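Local coordinates for substrate-binding protein (Synechococcus sp., PDB 6WPN) that probably binds an oligosaccharide or a related sugar in the periplasm, as the substrate-binding component of a bacterial uptake system, at residues L141-L145 with L370-L375; A265-R269 with R332-V336; R222-A226 with S409-V413; I394-Q398 with E415-W420; T29-W33 with A59-W63. All coordinates share one frame; numbering follows the deposited sequence.

Contact 1 of 5, residues L141-L145 with L370-L375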
# COMPACT_ATOMS: atom_id res chain seq x y z
N LEU A 141 -4.50 7.18 3.95
CA LEU A 141 -3.93 6.64 2.73
C LEU A 141 -2.48 7.11 2.59
O LEU A 141 -2.08 8.13 3.16
CB LEU A 141 -4.78 7.01 1.51
CG LEU A 141 -4.92 8.49 1.20
CD1 LEU A 141 -3.72 9.02 0.49
CD2 LEU A 141 -6.18 8.69 0.36
N THR A 142 -1.70 6.33 1.85
CA THR A 142 -0.29 6.59 1.64
C THR A 142 0.01 6.59 0.15
O THR A 142 -0.43 5.70 -0.58
CB THR A 142 0.60 5.52 2.31
OG1 THR A 142 0.42 4.27 1.64
CG2 THR A 142 0.23 5.32 3.75
N VAL A 143 0.72 7.62 -0.29
CA VAL A 143 1.32 7.66 -1.62
C VAL A 143 2.82 7.47 -1.43
O VAL A 143 3.49 8.34 -0.88
CB VAL A 143 1.01 8.97 -2.35
CG1 VAL A 143 1.66 8.97 -3.72
CG2 VAL A 143 -0.50 9.16 -2.46
N ARG A 144 3.34 6.33 -1.88
CA ARG A 144 4.77 6.05 -1.73
C ARG A 144 5.58 6.79 -2.79
O ARG A 144 5.19 6.87 -3.95
CB ARG A 144 5.04 4.55 -1.78
CG ARG A 144 4.80 3.90 -3.11
CD ARG A 144 5.19 2.44 -3.07
NE ARG A 144 4.84 1.78 -4.31
CZ ARG A 144 3.70 1.12 -4.51
NH1 ARG A 144 2.81 1.02 -3.53
NH2 ARG A 144 3.45 0.55 -5.68
N LEU A 145 6.70 7.35 -2.36
CA LEU A 145 7.59 8.09 -3.25
C LEU A 145 8.81 7.24 -3.60
O LEU A 145 8.96 6.09 -3.17
CB LEU A 145 8.01 9.40 -2.59
CG LEU A 145 6.88 10.26 -2.01
CD1 LEU A 145 7.46 11.37 -1.16
CD2 LEU A 145 6.00 10.81 -3.12
N LEU A 370 5.38 16.27 -1.50
CA LEU A 370 5.36 15.54 -2.76
C LEU A 370 4.29 14.45 -2.76
O LEU A 370 3.62 14.23 -3.77
CB LEU A 370 6.75 14.95 -3.03
CG LEU A 370 7.05 14.48 -4.45
CD1 LEU A 370 6.56 15.50 -5.45
CD2 LEU A 370 8.56 14.29 -4.60
N SER A 371 4.09 13.78 -1.62
CA SER A 371 3.01 12.80 -1.52
C SER A 371 1.65 13.46 -1.70
O SER A 371 0.78 12.93 -2.40
CB SER A 371 3.06 12.07 -0.18
OG SER A 371 4.16 11.18 -0.12
N ALA A 372 1.43 14.62 -1.07
CA ALA A 372 0.14 15.29 -1.19
C ALA A 372 -0.12 15.76 -2.62
O ALA A 372 -1.27 15.75 -3.07
CB ALA A 372 0.06 16.47 -0.22
N GLU A 373 0.92 16.18 -3.32
CA GLU A 373 0.77 16.62 -4.71
C GLU A 373 0.53 15.44 -5.64
O GLU A 373 -0.27 15.53 -6.58
CB GLU A 373 2.01 17.42 -5.11
CG GLU A 373 2.09 18.75 -4.38
CD GLU A 373 3.33 19.55 -4.72
OE1 GLU A 373 4.43 18.95 -4.77
OE2 GLU A 373 3.21 20.77 -4.94
N THR A 374 1.20 14.31 -5.37
CA THR A 374 1.05 13.11 -6.19
C THR A 374 -0.35 12.51 -6.07
O THR A 374 -0.84 11.88 -7.01
CB THR A 374 2.11 12.08 -5.80
OG1 THR A 374 3.41 12.68 -5.89
CG2 THR A 374 2.08 10.89 -6.74
N LEU A 375 -1.00 12.70 -4.92
CA LEU A 375 -2.33 12.15 -4.69
C LEU A 375 -3.34 12.59 -5.76
O LEU A 375 -4.26 11.83 -6.08
CB LEU A 375 -2.83 12.56 -3.30
CG LEU A 375 -4.25 12.11 -2.97
CD1 LEU A 375 -4.30 10.59 -2.96
CD2 LEU A 375 -4.68 12.68 -1.63

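Contact 2 of 5, residues A265-R269 with R332-V336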
# COMPACT_ATOMS: atom_id res chain seq x y z
N ALA A 265 7.01 9.11 3.39
CA ALA A 265 7.67 10.13 4.21
C ALA A 265 7.95 9.64 5.62
O ALA A 265 8.95 10.07 6.23
CB ALA A 265 6.81 11.40 4.26
N GLU A 266 7.08 8.78 6.17
CA GLU A 266 7.26 8.38 7.56
C GLU A 266 8.52 7.55 7.74
O GLU A 266 9.24 7.71 8.74
CB GLU A 266 6.05 7.57 8.03
CG GLU A 266 6.17 6.97 9.43
CD GLU A 266 6.08 7.99 10.55
OE1 GLU A 266 5.97 9.20 10.26
OE2 GLU A 266 6.10 7.59 11.74
N PHE A 267 8.82 6.68 6.78
CA PHE A 267 10.05 5.92 6.89
C PHE A 267 11.28 6.80 6.72
O PHE A 267 12.37 6.43 7.19
CB PHE A 267 10.06 4.80 5.86
CG PHE A 267 11.27 3.95 5.95
CD1 PHE A 267 11.54 3.24 7.10
CD2 PHE A 267 12.16 3.89 4.90
CE1 PHE A 267 12.67 2.47 7.20
CE2 PHE A 267 13.30 3.11 4.99
CZ PHE A 267 13.56 2.41 6.15
N LEU A 268 11.14 7.96 6.08
CA LEU A 268 12.27 8.86 5.93
C LEU A 268 12.78 9.36 7.27
O LEU A 268 13.99 9.57 7.43
CB LEU A 268 11.90 10.02 5.00
CG LEU A 268 13.00 10.97 4.53
CD1 LEU A 268 14.25 10.22 4.09
CD2 LEU A 268 12.47 11.84 3.40
N ARG A 269 11.89 9.55 8.25
CA ARG A 269 12.34 10.03 9.56
C ARG A 269 13.15 8.96 10.29
O ARG A 269 14.11 9.29 11.00
CB ARG A 269 11.15 10.48 10.41
CG ARG A 269 11.54 11.05 11.78
CD ARG A 269 12.11 12.47 11.70
NE ARG A 269 11.06 13.49 11.63
CZ ARG A 269 11.28 14.80 11.52
NH1 ARG A 269 12.51 15.27 11.46
NH2 ARG A 269 10.25 15.64 11.46
N ARG A 332 -0.43 14.24 10.76
CA ARG A 332 0.80 14.87 11.24
C ARG A 332 1.72 13.84 11.89
O ARG A 332 2.91 13.75 11.54
CB ARG A 332 0.49 15.99 12.22
CG ARG A 332 -0.35 17.11 11.65
CD ARG A 332 -0.63 18.19 12.68
NE ARG A 332 -1.64 19.14 12.21
CZ ARG A 332 -2.87 19.23 12.72
NH1 ARG A 332 -3.24 18.45 13.72
NH2 ARG A 332 -3.72 20.12 12.22
N GLU A 333 1.20 13.07 12.84
CA GLU A 333 2.04 12.15 13.60
C GLU A 333 2.56 11.02 12.73
O GLU A 333 3.70 10.58 12.89
CB GLU A 333 1.27 11.61 14.81
CG GLU A 333 0.95 12.67 15.85
CD GLU A 333 0.12 12.14 17.02
OE1 GLU A 333 -0.37 11.00 16.93
OE2 GLU A 333 -0.03 12.88 18.01
N ALA A 334 1.74 10.54 11.80
CA ALA A 334 2.15 9.45 10.92
C ALA A 334 2.76 9.92 9.61
O ALA A 334 3.31 9.09 8.88
CB ALA A 334 0.95 8.54 10.62
N ARG A 335 2.71 11.22 9.32
CA ARG A 335 3.23 11.75 8.06
C ARG A 335 2.57 11.02 6.90
O ARG A 335 3.22 10.50 5.98
CB ARG A 335 4.76 11.67 8.03
CG ARG A 335 5.36 12.20 9.34
CD ARG A 335 6.87 12.27 9.34
NE ARG A 335 7.35 13.03 10.49
CZ ARG A 335 7.60 12.52 11.69
NH1 ARG A 335 7.41 11.23 11.91
NH2 ARG A 335 8.03 13.30 12.67
N VAL A 336 1.24 10.96 6.97
CA VAL A 336 0.40 10.19 6.08
C VAL A 336 -0.67 11.11 5.51
O VAL A 336 -0.86 12.24 5.97
CB VAL A 336 -0.21 8.98 6.83
CG1 VAL A 336 -1.21 8.20 5.97
CG2 VAL A 336 0.86 8.12 7.42

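Contact 3 of 5, residues R222-A226 with S409-V413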
# COMPACT_ATOMS: atom_id res chain seq x y z
N ARG A 222 2.99 -10.61 -21.21
CA ARG A 222 4.24 -11.27 -21.59
C ARG A 222 5.40 -10.28 -21.55
O ARG A 222 6.51 -10.64 -21.13
CB ARG A 222 4.10 -11.87 -22.99
CG ARG A 222 3.04 -12.96 -23.08
CD ARG A 222 3.08 -13.66 -24.43
NE ARG A 222 2.53 -12.84 -25.50
CZ ARG A 222 1.24 -12.78 -25.82
NH1 ARG A 222 0.35 -13.49 -25.14
NH2 ARG A 222 0.83 -12.01 -26.82
N LYS A 223 5.16 -9.04 -21.97
CA LYS A 223 6.19 -8.02 -21.89
C LYS A 223 6.57 -7.74 -20.44
O LYS A 223 7.75 -7.56 -20.12
CB LYS A 223 5.71 -6.76 -22.61
CG LYS A 223 6.68 -5.59 -22.63
CD LYS A 223 6.08 -4.44 -23.43
CE LYS A 223 6.83 -3.14 -23.23
NZ LYS A 223 6.20 -2.03 -24.01
N ALA A 224 5.58 -7.72 -19.55
CA ALA A 224 5.84 -7.47 -18.13
C ALA A 224 6.61 -8.62 -17.49
O ALA A 224 7.51 -8.40 -16.68
CB ALA A 224 4.54 -7.21 -17.39
N PHE A 225 6.23 -9.86 -17.81
CA PHE A 225 6.96 -11.02 -17.31
C PHE A 225 8.41 -11.00 -17.78
O PHE A 225 9.34 -11.24 -17.00
CB PHE A 225 6.29 -12.32 -17.74
CG PHE A 225 5.34 -12.89 -16.72
CD1 PHE A 225 4.07 -12.37 -16.56
CD2 PHE A 225 5.73 -13.95 -15.92
CE1 PHE A 225 3.20 -12.91 -15.62
CE2 PHE A 225 4.87 -14.48 -14.97
CZ PHE A 225 3.60 -13.96 -14.82
N ALA A 226 8.62 -10.73 -19.07
CA ALA A 226 9.98 -10.67 -19.61
C ALA A 226 10.77 -9.53 -18.98
O ALA A 226 11.98 -9.65 -18.77
CB ALA A 226 9.93 -10.52 -21.13
N SER A 409 10.09 -17.09 -19.60
CA SER A 409 9.10 -16.10 -19.20
C SER A 409 7.71 -16.46 -19.71
O SER A 409 6.73 -16.41 -18.95
CB SER A 409 9.50 -14.72 -19.73
OG SER A 409 10.80 -14.35 -19.33
N ASP A 410 7.60 -16.81 -20.99
CA ASP A 410 6.31 -17.21 -21.54
C ASP A 410 5.80 -18.47 -20.87
O ASP A 410 4.58 -18.64 -20.71
CB ASP A 410 6.40 -17.42 -23.06
CG ASP A 410 6.74 -16.14 -23.80
OD1 ASP A 410 6.47 -15.05 -23.25
OD2 ASP A 410 7.26 -16.23 -24.93
N GLN A 411 6.71 -19.37 -20.49
CA GLN A 411 6.30 -20.57 -19.77
C GLN A 411 5.69 -20.20 -18.43
O GLN A 411 4.70 -20.80 -18.00
CB GLN A 411 7.52 -21.47 -19.57
CG GLN A 411 7.21 -22.90 -19.18
CD GLN A 411 6.61 -23.68 -20.33
OE1 GLN A 411 6.80 -23.32 -21.50
NE2 GLN A 411 5.91 -24.77 -20.01
N ALA A 412 6.24 -19.18 -17.76
CA ALA A 412 5.64 -18.71 -16.51
C ALA A 412 4.25 -18.13 -16.75
O ALA A 412 3.32 -18.40 -15.97
CB ALA A 412 6.55 -17.66 -15.86
N VAL A 413 4.10 -17.34 -17.81
CA VAL A 413 2.80 -16.75 -18.15
C VAL A 413 1.76 -17.84 -18.33
O VAL A 413 0.65 -17.76 -17.79
CB VAL A 413 2.92 -15.88 -19.41
CG1 VAL A 413 1.57 -15.31 -19.79
CG2 VAL A 413 3.93 -14.77 -19.18

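Contact 4 of 5, residues I394-Q398 with E415-W420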
# COMPACT_ATOMS: atom_id res chain seq x y z
N ILE A 394 0.10 -16.79 -7.32
CA ILE A 394 0.35 -17.60 -8.51
C ILE A 394 1.32 -16.88 -9.45
O ILE A 394 2.24 -17.50 -9.99
CB ILE A 394 -0.98 -17.95 -9.21
CG1 ILE A 394 -1.81 -18.89 -8.33
CG2 ILE A 394 -0.72 -18.57 -10.57
CD1 ILE A 394 -3.09 -19.33 -8.97
N ILE A 395 1.11 -15.59 -9.65
CA ILE A 395 1.97 -14.84 -10.57
C ILE A 395 3.39 -14.75 -10.01
O ILE A 395 4.37 -15.03 -10.71
CB ILE A 395 1.38 -13.45 -10.85
CG1 ILE A 395 0.06 -13.59 -11.61
CG2 ILE A 395 2.37 -12.60 -11.63
CD1 ILE A 395 -0.63 -12.27 -11.89
N TYR A 396 3.52 -14.39 -8.72
CA TYR A 396 4.84 -14.27 -8.12
C TYR A 396 5.59 -15.60 -8.16
O TYR A 396 6.81 -15.63 -8.39
CB TYR A 396 4.74 -13.76 -6.68
CG TYR A 396 4.43 -12.29 -6.53
CD1 TYR A 396 3.84 -11.56 -7.56
CD2 TYR A 396 4.75 -11.62 -5.36
CE1 TYR A 396 3.55 -10.22 -7.41
CE2 TYR A 396 4.47 -10.27 -5.20
CZ TYR A 396 3.88 -9.58 -6.23
OH TYR A 396 3.60 -8.24 -6.08
N THR A 397 4.89 -16.71 -7.92
CA THR A 397 5.54 -18.02 -7.92
C THR A 397 6.06 -18.38 -9.31
O THR A 397 7.19 -18.86 -9.45
CB THR A 397 4.57 -19.10 -7.43
OG1 THR A 397 4.23 -18.85 -6.06
CG2 THR A 397 5.20 -20.48 -7.56
N GLN A 398 5.23 -18.20 -10.34
CA GLN A 398 5.67 -18.53 -11.69
C GLN A 398 6.77 -17.58 -12.17
O GLN A 398 7.74 -18.01 -12.80
CB GLN A 398 4.48 -18.50 -12.66
CG GLN A 398 3.44 -19.58 -12.39
CD GLN A 398 4.05 -20.96 -12.24
OE1 GLN A 398 4.93 -21.36 -13.01
NE2 GLN A 398 3.57 -21.71 -11.25
N GLU A 415 1.79 -21.01 -17.29
CA GLU A 415 1.52 -21.71 -16.04
C GLU A 415 0.66 -20.87 -15.11
O GLU A 415 -0.28 -21.38 -14.49
CB GLU A 415 2.84 -22.08 -15.35
CG GLU A 415 3.70 -23.09 -16.10
CD GLU A 415 3.19 -24.51 -16.00
OE1 GLU A 415 2.26 -24.75 -15.20
OE2 GLU A 415 3.72 -25.39 -16.71
N ALA A 416 0.96 -19.58 -15.00
CA ALA A 416 0.14 -18.70 -14.17
C ALA A 416 -1.29 -18.62 -14.70
O ALA A 416 -2.25 -18.70 -13.93
CB ALA A 416 0.77 -17.31 -14.09
N GLU A 417 -1.44 -18.46 -16.02
CA GLU A 417 -2.78 -18.37 -16.60
C GLU A 417 -3.58 -19.63 -16.33
O GLU A 417 -4.76 -19.57 -15.95
CB GLU A 417 -2.67 -18.11 -18.11
CG GLU A 417 -4.00 -18.15 -18.84
CD GLU A 417 -3.83 -18.24 -20.34
OE1 GLU A 417 -3.02 -19.06 -20.82
OE2 GLU A 417 -4.52 -17.47 -21.05
N GLN A 418 -2.96 -20.80 -16.53
CA GLN A 418 -3.68 -22.06 -16.35
C GLN A 418 -3.99 -22.34 -14.89
O GLN A 418 -5.06 -22.85 -14.56
CB GLN A 418 -2.87 -23.20 -16.96
CG GLN A 418 -2.76 -23.11 -18.48
CD GLN A 418 -1.71 -24.04 -19.05
OE1 GLN A 418 -0.90 -24.61 -18.31
NE2 GLN A 418 -1.71 -24.20 -20.37
N GLN A 419 -3.06 -22.00 -13.99
CA GLN A 419 -3.31 -22.19 -12.56
C GLN A 419 -4.41 -21.27 -12.06
O GLN A 419 -5.26 -21.70 -11.26
CB GLN A 419 -2.02 -21.99 -11.76
CG GLN A 419 -1.02 -23.10 -11.95
CD GLN A 419 0.13 -23.02 -10.98
OE1 GLN A 419 0.17 -22.14 -10.11
NE2 GLN A 419 1.09 -23.94 -11.10
N TRP A 420 -4.42 -20.01 -12.48
CA TRP A 420 -5.49 -19.11 -12.05
C TRP A 420 -6.84 -19.57 -12.58
O TRP A 420 -7.85 -19.52 -11.87
CB TRP A 420 -5.21 -17.67 -12.49
CG TRP A 420 -6.41 -16.80 -12.27
CD1 TRP A 420 -7.31 -16.38 -13.22
CD2 TRP A 420 -6.88 -16.28 -11.02
NE1 TRP A 420 -8.29 -15.62 -12.63
CE2 TRP A 420 -8.05 -15.54 -11.28
CE3 TRP A 420 -6.41 -16.36 -9.70
CZ2 TRP A 420 -8.76 -14.89 -10.28
CZ3 TRP A 420 -7.11 -15.71 -8.70
CH2 TRP A 420 -8.28 -14.98 -9.00

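Contact 5 of 5, residues T29-W33 with A59-W63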
# COMPACT_ATOMS: atom_id res chain seq x y z
N THR A 29 -18.66 -3.16 25.58
CA THR A 29 -17.39 -2.67 25.04
C THR A 29 -17.22 -3.03 23.57
O THR A 29 -17.73 -4.05 23.10
CB THR A 29 -16.19 -3.22 25.84
OG1 THR A 29 -16.15 -4.65 25.74
CG2 THR A 29 -16.26 -2.80 27.30
N LEU A 30 -16.48 -2.19 22.85
CA LEU A 30 -16.17 -2.41 21.45
C LEU A 30 -14.74 -2.90 21.31
O LEU A 30 -13.86 -2.54 22.10
CB LEU A 30 -16.35 -1.11 20.65
CG LEU A 30 -17.75 -0.49 20.69
CD1 LEU A 30 -17.73 0.93 20.14
CD2 LEU A 30 -18.73 -1.35 19.93
N GLN A 31 -14.51 -3.75 20.32
CA GLN A 31 -13.16 -4.21 20.00
C GLN A 31 -12.76 -3.65 18.64
O GLN A 31 -13.45 -3.88 17.64
CB GLN A 31 -13.07 -5.74 20.01
CG GLN A 31 -13.24 -6.38 21.36
CD GLN A 31 -13.20 -7.90 21.28
OE1 GLN A 31 -13.50 -8.48 20.23
NE2 GLN A 31 -12.81 -8.54 22.37
N LEU A 32 -11.67 -2.89 18.62
CA LEU A 32 -11.13 -2.30 17.41
C LEU A 32 -9.92 -3.10 16.95
O LEU A 32 -9.05 -3.44 17.76
CB LEU A 32 -10.73 -0.84 17.64
CG LEU A 32 -9.90 -0.17 16.54
CD1 LEU A 32 -10.73 0.08 15.29
CD2 LEU A 32 -9.29 1.12 17.06
N TRP A 33 -9.88 -3.42 15.66
CA TRP A 33 -8.80 -4.19 15.05
C TRP A 33 -8.10 -3.31 14.03
O TRP A 33 -8.73 -2.87 13.06
CB TRP A 33 -9.34 -5.45 14.38
CG TRP A 33 -9.72 -6.56 15.32
CD1 TRP A 33 -9.98 -6.45 16.66
CD2 TRP A 33 -9.93 -7.93 14.98
NE1 TRP A 33 -10.31 -7.68 17.17
CE2 TRP A 33 -10.30 -8.61 16.16
CE3 TRP A 33 -9.84 -8.66 13.79
CZ2 TRP A 33 -10.57 -9.98 16.19
CZ3 TRP A 33 -10.11 -10.02 13.82
CH2 TRP A 33 -10.48 -10.66 15.01
N ALA A 59 -19.45 2.39 25.69
CA ALA A 59 -18.88 1.54 24.66
C ALA A 59 -17.36 1.75 24.67
O ALA A 59 -16.78 2.30 23.74
CB ALA A 59 -19.48 1.83 23.28
N LEU A 60 -16.73 1.30 25.75
CA LEU A 60 -15.28 1.39 25.87
C LEU A 60 -14.61 0.52 24.81
O LEU A 60 -15.10 -0.55 24.47
CB LEU A 60 -14.84 0.98 27.27
CG LEU A 60 -15.47 1.78 28.40
CD1 LEU A 60 -15.12 1.17 29.75
CD2 LEU A 60 -15.04 3.24 28.34
N VAL A 61 -13.49 1.00 24.28
CA VAL A 61 -12.79 0.34 23.19
C VAL A 61 -11.64 -0.48 23.75
O VAL A 61 -10.84 0.02 24.56
CB VAL A 61 -12.29 1.35 22.15
CG1 VAL A 61 -11.35 0.68 21.16
CG2 VAL A 61 -13.47 1.95 21.41
N ARG A 62 -11.56 -1.75 23.35
CA ARG A 62 -10.41 -2.60 23.59
C ARG A 62 -9.70 -2.81 22.25
O ARG A 62 -10.25 -3.44 21.34
CB ARG A 62 -10.82 -3.93 24.23
CG ARG A 62 -11.31 -3.85 25.68
CD ARG A 62 -10.19 -3.55 26.68
NE ARG A 62 -10.14 -2.14 27.10
CZ ARG A 62 -10.91 -1.62 28.05
NH1 ARG A 62 -11.79 -2.38 28.68
NH2 ARG A 62 -10.80 -0.33 28.36
N TRP A 63 -8.50 -2.26 22.13
CA TRP A 63 -7.76 -2.19 20.88
C TRP A 63 -6.78 -3.35 20.75
O TRP A 63 -6.03 -3.64 21.68
CB TRP A 63 -7.01 -0.86 20.81
CG TRP A 63 -6.02 -0.74 19.70
CD1 TRP A 63 -6.16 -1.16 18.41
CD2 TRP A 63 -4.71 -0.17 19.79
NE1 TRP A 63 -5.03 -0.88 17.69
CE2 TRP A 63 -4.12 -0.27 18.52
CE3 TRP A 63 -3.98 0.43 20.82
CZ2 TRP A 63 -2.84 0.20 18.25
CZ3 TRP A 63 -2.71 0.89 20.56
CH2 TRP A 63 -2.15 0.78 19.28

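Contact 1 of 5, residues L141-L145 with L370-L375
V143 and L145, on the long strand 137-149, pack against the last turn of helix 359-374, an alpha/beta layer packing within a solute-binding protein fold. L141, V143 and L145 all turn their side chains to the helix, while T142 and R144 point the other way, as expected of extended chain.

The apolar contacts fall into two groups. At one end L375 CD1 is shared: it lies 3.8 Å from L141 CD1 and is also met by V143 CG2, each pair of side chains crossing at about a right angle. V143 CG1, anti to its own backbone nitrogen (chi1 179°), meets T374 CG2 at 3.6 Å. At the other end L145 CD2 approaches L370 CG at 4.0 Å.

One polar bond crosses the contact. S371 OG donates to V143 O over 3.0 Å, in the carbonyl plane and at a C=O...donor angle of 154°, while L145 CG and both its methyls crowd round the same hydroxyl. Within the helix, L370 O accepts twice, and its two donors arrive from opposite faces of the carbonyl plane: T374 N at 2.9 Å and T374 OG1 at 2.6 Å.

Contact 2 of 5, residues A265-R269 with R332-V336
E266 and R335 carry this contact, joining helix 265-274 to the C-terminal end of helix 324-334. That second helix closes in a Schellman motif in which R335, with positive phi (55°), is the C-prime residue; V336 N pairs with A331 O, and the R335 N to R332 O bond is weak. The reversal turns R335 toward the neighbouring helix.

The close-packed part lies around the E266 carboxylate. R335, extended from CG to NE, crosses the E266 side chain at about a right angle, and its NH1 donates to E266 OE1 over 3.0 Å with an N-H...O angle of 158°. This salt bridge uses the syn side of OE1, although the donor stands 34° out of the carboxylate plane. The carboxylate oxygen lies close to the plane of the guanidinium. E266 OE1 also sits 3.0 Å from A334 O, a pair of acceptors with no bond between them, so the arginine charge probably offsets their repulsion. Nearer the interior, A265 CB meets R335 CB at 4.3 Å.

The outer side is held less firmly. In the conformer described, R269 bends at chi2 and chi3 and lays NE over one face of the R335 guanidinium, 3.2 Å from R335 NH2, with the two planar groups steeply inclined. Both nitrogens are donors, so this is proximity of like charges; R269 NH1 has a weak hydrogen bond to Q272.

Helix 359-374 backs A265 through A367 and R368, V336 leads on to Y140 and T142 of strand 137-149, and F41 touches both E266 and A334.

Contact 3 of 5, residues R222-A226 with S409-V413
Segments 222-226 and 409-413, both helical, pass with their axes 9.0 Å apart at closest approach and their N-to-C directions 124° apart; the nearest CA pair is A226 with S409, at 5.5 Å. F225 is the central side chain, meeting V413, A412 and S409. V413 CG2 lies over one face of the F225 ring, 3.7 Å from the centroid and 24° off the ring normal, a CH-pi contact shifted toward the CG side, where F225 CG to V413 CG2 is 3.4 Å. That methyl is placed by the valine torsion (chi1 178°), which sets CG1 anti to the backbone nitrogen and CG2 beside it. A412 CB meets the same ring obliquely, 3.7 Å from F225 CE2.

This is helix-on-helix packing in the alpha-helical part of a solute-binding protein fold, where the C-terminal helix 409-427 lies across helix 219-233. The phenylalanine also touches I395 and L399 of helix 388-403, and its ring meets that of F200 with the planes steeply inclined.

At the A226 end the packing is closer to the backbone. S409 OG comes within 3.8 Å of A226 CA, and this hydroxyl has a weak hydrogen bond to T229 OG1 one turn further along helix 219-233.

Polar side chains occupy the rim. D410 OD1 touches the aliphatic part of R222, 3.8 Å from R222 CD, but stands 5.0 Å from R222 NE. Their attraction is thus at most a longer-range one, and the arginine instead directs NH1 to a hydrogen bond with N217 OD1.

Contact 4 of 5, residues I394-Q398 with E415-W420
I394 and Q398 reach across to helix 409-427 through first torsions that put I394 CG1 and Q398 CG anti to their carbonyl carbons (chi1 -67° and -66°). I394 CG2, anti to the backbone nitrogen instead, lies on A416, 4.0 Å from A416 CB, and also rests against Q419. The other arm of the isoleucine carries I394 CD1 further along the partner helix to the backbone of W420, 3.8 Å from W420 N.

Q398 bends again at chi2, folding its chain over the start of segment 415-420. Q398 CG packs on A416, 3.6 Å from A416 N, and Q398 OE1 comes within 3.2 Å of E415 CB. That oxygen has its hydrogen-bonding partner in its own helix, R401 NH1. The amide nitrogen faces Q419: the NE2 atoms of Q398 and Q419 are 3.3 Å apart, but both are donors and no bond joins them. The side chains arrive from opposite directions, their amide planes nearly perpendicular.

A416, with its small side chain, admits I394 and Q398 together, and its CA is 5.6 Å from that of I395. W420 bonds through NE1 to Q212 O, and its side chain touches R390 and L391.

With short-segment axes 9.1 Å apart and N-to-C directions at 148°, the arrangement is a helical hairpin: helices 388-403 and 409-427, consecutive in the chain and roughly antiparallel, packed through I394 and A416 with the amides of Q398 and Q419 beside them.

Contact 5 of 5, residues T29-W33 with A59-W63
L30 and V61 lie at matched positions on two parallel strands, followed by the pairs Q31 with R62 and L32 with W63. Three backbone bonds set this register. L30 N donates to L60 O over 2.7 Å, R62 N to L30 O over 2.7 Å, and L32 N to R62 O over 3.1 Å. The angle at the hydrogen of the R62 N bond is 169°.

L30 O and R62 O each receive a CA-H...O contact as well, from V61 CA and Q31 CA, both at 3.3 Å.

Other backbone groups have partners outside the two segments. D86 OD1 accepts from Q31 N, D53 OD1 accepts from V61 N, the NE1 of W52 reaches A59 O, and Q310 NE2 reaches T29 O. Backbone bonds also join W33 with V87 and N89, and L32 with T64. The indole NE1 of W63 bonds to T34 OG1.

One face of the sheet carries L30, L32, V61 and W63. L30 CD1 meets A59 CB at 3.7 Å, L32 CB meets V61 CG1 at 3.9 Å, and L32 CD2 approaches W63 CD1.

Helix 42-55 links the strands as a beta-alpha-beta crossover and packs on this face through M45 and W52, beside L317 and L321 of helix 311-321. W33 turns to L75 and A78 of helix 72-80, and strand 87-90 pairs along the other edge of strand 30-35.

Contacts 1 and 5 reach the same mixed sheet, about 31 Å apart between centres: contact 5 pairs two strands by backbone bonds, contact 1 lays a helix on a strand with a single serine bond. Contact 2 adjoins contact 1, V336 packing on T142, and lies nested within the chain loop that contact 1 closes; its salt bridge marks a more polar setting. Contacts 3 and 4 share helix 409-427 and touch where A412 meets Q398 and F225 meets I395, yet neither has a cross-segment hydrogen bond. Contact 1 lies nearest the chain centre, about 11 Å from its own centre; contacts 3 and 5 are farthest, at about 25 Å, with R222 and D410 at the rim of contact 3 and R62 at that of contact 5.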